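Local atomic coordinates of Ent-copalyl diphosphate synthase (Streptomyces platensis, PDB entry 5BP8), a protein that belongs to the terpene cyclase family, has a mainly alpha-helical fold and contains part of a squalene-hopene cyclase C-terminal domain. Residues A[68-73]-A[122-127]; A[398-403]-A[442-447]. All coordinates share one frame; numbering follows the deposited sequence.

In the fold
Contact 1 closes well before contact 2 opens along the chain, yet their centres lie only about 15 Å apart and the two touch. Contact 1 sits where the loops leading into helices 72-86 and 127-144 meet; contact 2 joins the start of helix 402-416 to the loop between helices 422-435 and 449-461, within the part related to the squalene-hopene cyclase C-terminal domain. Asp68 OD2 bridges them, forming a salt bridge with Arg444 NH2 (3.2 Å) and a probable hydrogen bond with Trp445 NE1 (2.8 Å). Tyr70 packs on Ala400 and Trp445. The arrangement is consistent with an interface between two helical domains, as in related cyclases.

Contact 1 (A[68-73]-A[122-127])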
loop_
_atom_site.group_PDB
_atom_site.type_symbol
_atom_site.label_atom_id
_atom_site.label_comp_id
_atom_site.label_asym_id
_atom_site.label_seq_id
_atom_site.Cartn_x
_atom_site.Cartn_y
_atom_site.Cartn_z
ATOM N N ASP A 68 16.156 5.882 -1.379
ATOM C CA ASP A 68 16.225 5.743 0.083
ATOM C C ASP A 68 16.083 4.299 0.587
ATOM O O ASP A 68 15.632 4.025 1.713
ATOM C CB ASP A 68 15.196 6.672 0.767
ATOM C CG ASP A 68 15.409 8.128 0.437
ATOM O OD1 ASP A 68 16.555 8.496 0.172
ATOM O OD2 ASP A 68 14.438 8.906 0.410
ATOM N N GLY A 69 16.441 3.355 -0.275
ATOM C CA GLY A 69 16.383 1.967 0.080
ATOM C C GLY A 69 15.108 1.284 -0.361
ATOM O O GLY A 69 14.998 0.073 -0.221
ATOM N N TYR A 70 14.153 2.035 -0.928
ATOM C CA TYR A 70 12.929 1.432 -1.395
ATOM C C TYR A 70 13.255 0.601 -2.662
ATOM O O TYR A 70 12.392 -0.108 -3.183
ATOM C CB TYR A 70 11.859 2.457 -1.689
ATOM C CG TYR A 70 11.143 2.930 -0.428
ATOM C CD1 TYR A 70 10.080 2.216 0.093
ATOM C CD2 TYR A 70 11.571 4.051 0.260
ATOM C CE1 TYR A 70 9.428 2.612 1.257
ATOM C CE2 TYR A 70 10.904 4.485 1.408
ATOM C CZ TYR A 70 9.846 3.752 1.913
ATOM O OH TYR A 70 9.178 4.144 3.063
ATOM N N GLY A 71 14.468 0.758 -3.183
ATOM C CA GLY A 71 14.902 -0.091 -4.325
ATOM C C GLY A 71 15.319 -1.496 -3.944
ATOM O O GLY A 71 15.435 -2.382 -4.813
ATOM N N LEU A 72 15.583 -1.746 -2.665
ATOM C CA LEU A 72 16.204 -3.034 -2.282
ATOM C C LEU A 72 15.265 -4.213 -2.577
ATOM O O LEU A 72 15.620 -5.152 -3.324
ATOM C CB LEU A 72 16.615 -3.025 -0.811
ATOM C CG LEU A 72 17.157 -4.359 -0.251
ATOM C CD1 LEU A 72 18.336 -4.858 -1.063
ATOM C CD2 LEU A 72 17.522 -4.198 1.209
ATOM N N VAL A 73 14.046 -4.168 -2.031
ATOM C CA VAL A 73 13.128 -5.288 -2.271
ATOM C C VAL A 73 12.775 -5.520 -3.760
ATOM O O VAL A 73 12.890 -6.650 -4.275
ATOM C CB VAL A 73 11.870 -5.172 -1.405
ATOM C CG1 VAL A 73 10.786 -6.106 -1.894
ATOM C CG2 VAL A 73 12.238 -5.416 0.063
ATOM N N PRO A 122 13.988 0.336 4.304
ATOM C CA PRO A 122 12.719 0.802 4.838
ATOM C C PRO A 122 11.853 -0.329 5.350
ATOM O O PRO A 122 11.983 -1.495 4.926
ATOM C CB PRO A 122 12.033 1.481 3.648
ATOM C CG PRO A 122 12.898 1.259 2.446
ATOM C CD PRO A 122 14.203 0.696 2.892
ATOM N N ASP A 123 10.954 0.017 6.268
ATOM C CA ASP A 123 10.103 -0.977 6.882
ATOM C C ASP A 123 8.878 -1.241 6.030
ATOM O O ASP A 123 7.742 -0.899 6.392
ATOM C CB ASP A 123 9.748 -0.541 8.305
ATOM C CG ASP A 123 10.954 -0.533 9.223
ATOM O OD1 ASP A 123 11.754 -1.499 9.213
ATOM O OD2 ASP A 123 11.098 0.445 9.977
ATOM N N THR A 124 9.109 -1.881 4.876
ATOM C CA THR A 124 8.026 -2.309 4.042
ATOM C C THR A 124 7.487 -3.595 4.654
ATOM O O THR A 124 8.107 -4.220 5.536
ATOM C CB THR A 124 8.474 -2.529 2.579
ATOM O OG1 THR A 124 9.641 -3.335 2.556
ATOM C CG2 THR A 124 8.754 -1.224 1.877
ATOM N N ILE A 125 6.319 -4.007 4.203
ATOM C CA ILE A 125 5.630 -5.096 4.865
ATOM C C ILE A 125 6.287 -6.446 4.546
ATOM O O ILE A 125 6.481 -6.795 3.377
ATOM C CB ILE A 125 4.145 -5.123 4.510
ATOM C CG1 ILE A 125 3.497 -3.781 4.886
ATOM C CG2 ILE A 125 3.465 -6.264 5.274
ATOM C CD1 ILE A 125 1.980 -3.744 4.711
ATOM N N GLY A 126 6.624 -7.195 5.592
ATOM C CA GLY A 126 7.235 -8.529 5.413
ATOM C C GLY A 126 8.695 -8.543 4.932
ATOM O O GLY A 126 9.214 -9.588 4.532
ATOM N N VAL A 127 9.366 -7.403 4.999
ATOM C CA VAL A 127 10.737 -7.289 4.492
ATOM C C VAL A 127 11.721 -8.308 5.135
ATOM O O VAL A 127 12.618 -8.823 4.458
ATOM C CB VAL A 127 11.255 -5.853 4.606
ATOM C CG1 VAL A 127 11.392 -5.388 6.063
ATOM C CG2 VAL A 127 12.567 -5.717 3.873
#
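The turn that leads into helix 72-86 lays the face of Tyr70 against Pro122, which belongs to the loop running on to helix 127-144. Their meeting is a CH-pi contact: Pro122 CG stands 3.6 Å from the centroid of the Tyr70 ring, only 5° off its normal, while Pro122 CB drifts toward the phenol end and comes within 3.6 Å of Tyr70 CZ. Tyr70 has its CG anti to the carbonyl carbon (chi1 -80°), beside the backbone N, which swings the ring base toward the proline. Pro122 CD lies 3.3 Å from Gly69 O. That same oxygen accepts from Leu72 N at 3.1 Å and so closes the type I turn Gly69-Leu72. Past the proline, Thr124 CG2 reaches Tyr70 CE1 at 3.9 Å, in an oblique approach. At the start of helix 72-86, Val73 CG2 meets Val127 CG2 at 3.8 Å, bringing the two helix starts together; Val127 ends a type II turn that begins at Thr124, with Gly126 at the N-cap at positive phi. No hydrogen bond crosses between the segments. The phenol hydroxyl instead bonds His496 NE2, and the Tyr70 ring also meets that of Trp445 at a steep angle. This is a proline-on-tyrosine CH-pi pair joining the N-terminal approaches of two helices in a mainly alpha-helical cyclase fold.

Contact 2 (A[398-403]-A[442-447]); sequences WHASPY and WGRWQG
Arg444 sends CG anti to its backbone N (chi1 -178°) and stays extended as far as NE, carrying its guanidinium to Ala400. There Arg444 NH1 donates to Ala400 O over 2.8 Å, with an N-H...O angle of 156°; the donor lies in the carbonyl plane on a lone pair, and the oxygen sits close to the guanidinium plane. Trp445 lies against one face of that guanidinium, its CZ2 3.5 Å above the plane, and its CH2 touches Ala400 CB at 4.0 Å. Arg444 NH2 makes a salt bridge with Asp68. The sequence running up to Trp442 fits a QW motif, the repeat of squalene-hopene cyclase relatives, and the Trp442 side chain touches Gln436 and bonds through NE1 to Ala432 O. Against this tryptophan packs Tyr403, its ring held between Trp442 CB on one face, 4.3 Å from the centroid, and Pro402 CG on the opposite face. Tyr403 CE1 comes within 3.5 Å of Trp442 CD1, the ring planes being inclined at 59°. A water takes a hydrogen bond from Gly443 N at 3.1 Å and shares another with Tyr403 OH at 2.8 Å, linking the segments a second time. Ser401 OG caps helix 402-416 by accepting from Tyr403 N at 3.0 Å, and Glu451 bonds to both Ser401 OG and Arg444 N.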
loop_
_atom_site.group_PDB
_atom_site.type_symbol
_atom_site.label_atom_id
_atom_site.label_comp_id
_atom_site.label_asym_id
_atom_site.label_seq_id
_atom_site.Cartn_x
_atom_site.Cartn_y
_atom_site.Cartn_z
ATOM N N TRP A 398 2.435 2.868 7.542
ATOM C CA TRP A 398 1.800 2.293 6.351
ATOM C C TRP A 398 2.118 3.037 5.047
ATOM O O TRP A 398 1.684 2.605 4.003
ATOM C CB TRP A 398 0.268 2.234 6.503
ATOM C CG TRP A 398 -0.170 1.397 7.691
ATOM C CD1 TRP A 398 -0.967 1.800 8.726
ATOM C CD2 TRP A 398 0.196 0.029 7.973
ATOM N NE1 TRP A 398 -1.140 0.754 9.625
ATOM C CE2 TRP A 398 -0.427 -0.333 9.191
ATOM C CE3 TRP A 398 0.984 -0.923 7.313
ATOM C CZ2 TRP A 398 -0.265 -1.601 9.771
ATOM C CZ3 TRP A 398 1.143 -2.190 7.894
ATOM C CH2 TRP A 398 0.511 -2.517 9.104
ATOM N N HIS A 399 2.835 4.148 5.117
ATOM C CA HIS A 399 2.954 5.040 3.979
ATOM C C HIS A 399 4.330 5.678 4.004
ATOM O O HIS A 399 4.833 6.100 5.049
ATOM C CB HIS A 399 1.822 6.046 4.050
ATOM C CG HIS A 399 1.455 6.694 2.754
ATOM N ND1 HIS A 399 2.254 7.617 2.119
ATOM C CD2 HIS A 399 0.336 6.599 2.008
ATOM C CE1 HIS A 399 1.650 8.054 1.037
ATOM N NE2 HIS A 399 0.475 7.460 0.954
ATOM N N ALA A 400 4.940 5.776 2.824
ATOM C CA ALA A 400 6.250 6.408 2.656
ATOM C C ALA A 400 6.292 7.926 2.846
ATOM O O ALA A 400 7.361 8.471 3.040
ATOM C CB ALA A 400 6.782 6.076 1.254
ATOM N N SER A 401 5.149 8.607 2.741
ATOM C CA SER A 401 5.089 10.057 2.740
ATOM C C SER A 401 4.683 10.672 4.100
ATOM O O SER A 401 3.664 10.276 4.691
ATOM C CB SER A 401 4.067 10.524 1.704
ATOM O OG SER A 401 4.016 11.925 1.693
ATOM N N PRO A 402 5.438 11.668 4.567
ATOM C CA PRO A 402 4.963 12.399 5.744
ATOM C C PRO A 402 3.712 13.222 5.454
ATOM O O PRO A 402 3.018 13.674 6.408
ATOM C CB PRO A 402 6.131 13.289 6.088
ATOM C CG PRO A 402 6.837 13.530 4.813
ATOM C CD PRO A 402 6.647 12.293 3.983
ATOM N N TYR A 403 3.417 13.446 4.171
ATOM C CA TYR A 403 2.224 14.216 3.796
ATOM C C TYR A 403 0.957 13.435 4.103
ATOM O O TYR A 403 -0.035 14.030 4.551
ATOM C CB TYR A 403 2.316 14.707 2.345
ATOM C CG TYR A 403 3.556 15.561 2.214
ATOM C CD1 TYR A 403 3.615 16.852 2.777
ATOM C CD2 TYR A 403 4.707 15.060 1.621
ATOM C CE1 TYR A 403 4.777 17.606 2.706
ATOM C CE2 TYR A 403 5.861 15.813 1.544
ATOM C CZ TYR A 403 5.899 17.076 2.090
ATOM O OH TYR A 403 7.081 17.786 2.007
ATOM N N TRP A 442 3.380 19.387 -3.458
ATOM C CA TRP A 442 4.127 18.811 -2.362
ATOM C C TRP A 442 4.445 17.377 -2.734
ATOM O O TRP A 442 3.712 16.744 -3.505
ATOM C CB TRP A 442 3.320 18.755 -1.078
ATOM C CG TRP A 442 3.139 20.023 -0.255
ATOM C CD1 TRP A 442 3.846 20.393 0.849
ATOM C CD2 TRP A 442 2.130 21.013 -0.437
ATOM N NE1 TRP A 442 3.327 21.559 1.388
ATOM C CE2 TRP A 442 2.271 21.959 0.611
ATOM C CE3 TRP A 442 1.086 21.169 -1.356
ATOM C CZ2 TRP A 442 1.437 23.052 0.738
ATOM C CZ3 TRP A 442 0.251 22.265 -1.221
ATOM C CH2 TRP A 442 0.444 23.200 -0.183
ATOM N N GLY A 443 5.527 16.870 -2.156
ATOM C CA GLY A 443 5.795 15.463 -2.175
ATOM C C GLY A 443 7.190 15.127 -1.706
ATOM O O GLY A 443 8.089 15.977 -1.745
ATOM N N ARG A 444 7.358 13.882 -1.275
ATOM C CA ARG A 444 8.614 13.423 -0.707
ATOM C C ARG A 444 9.778 13.429 -1.695
ATOM O O ARG A 444 10.831 14.020 -1.418
ATOM C CB ARG A 444 8.447 12.016 -0.132
ATOM C CG ARG A 444 9.728 11.523 0.510
ATOM C CD ARG A 444 9.562 10.209 1.240
ATOM N NE ARG A 444 10.880 9.701 1.632
ATOM C CZ ARG A 444 11.081 8.629 2.397
ATOM N NH1 ARG A 444 10.068 7.933 2.895
ATOM N NH2 ARG A 444 12.322 8.248 2.668
ATOM N N TRP A 445 9.599 12.731 -2.813
ATOM C CA TRP A 445 10.667 12.579 -3.817
ATOM C C TRP A 445 10.448 13.496 -5.034
ATOM O O TRP A 445 11.385 13.814 -5.767
ATOM C CB TRP A 445 10.741 11.133 -4.250
ATOM C CG TRP A 445 11.215 10.210 -3.199
ATOM C CD1 TRP A 445 12.385 10.295 -2.511
ATOM C CD2 TRP A 445 10.534 9.067 -2.682
ATOM N NE1 TRP A 445 12.494 9.271 -1.615
ATOM C CE2 TRP A 445 11.369 8.497 -1.691
ATOM C CE3 TRP A 445 9.295 8.474 -2.944
ATOM C CZ2 TRP A 445 11.018 7.356 -0.971
ATOM C CZ3 TRP A 445 8.952 7.311 -2.251
ATOM C CH2 TRP A 445 9.815 6.767 -1.271
ATOM N N GLN A 446 9.213 13.943 -5.224
ATOM C CA GLN A 446 8.854 14.876 -6.277
ATOM C C GLN A 446 7.468 15.395 -5.900
ATOM O O GLN A 446 6.792 14.792 -5.072
ATOM C CB GLN A 446 8.742 14.128 -7.625
ATOM C CG GLN A 446 7.611 13.114 -7.612
ATOM C CD GLN A 446 7.671 12.120 -8.738
ATOM O OE1 GLN A 446 7.764 10.911 -8.505
ATOM N NE2 GLN A 446 7.639 12.620 -9.977
ATOM N N GLY A 447 7.007 16.461 -6.533
ATOM C CA GLY A 447 5.586 16.809 -6.419
ATOM C C GLY A 447 4.690 15.724 -6.975
ATOM O O GLY A 447 4.899 15.230 -8.104
HETATM O O HOH W 1 7.117 18.939 -0.542
#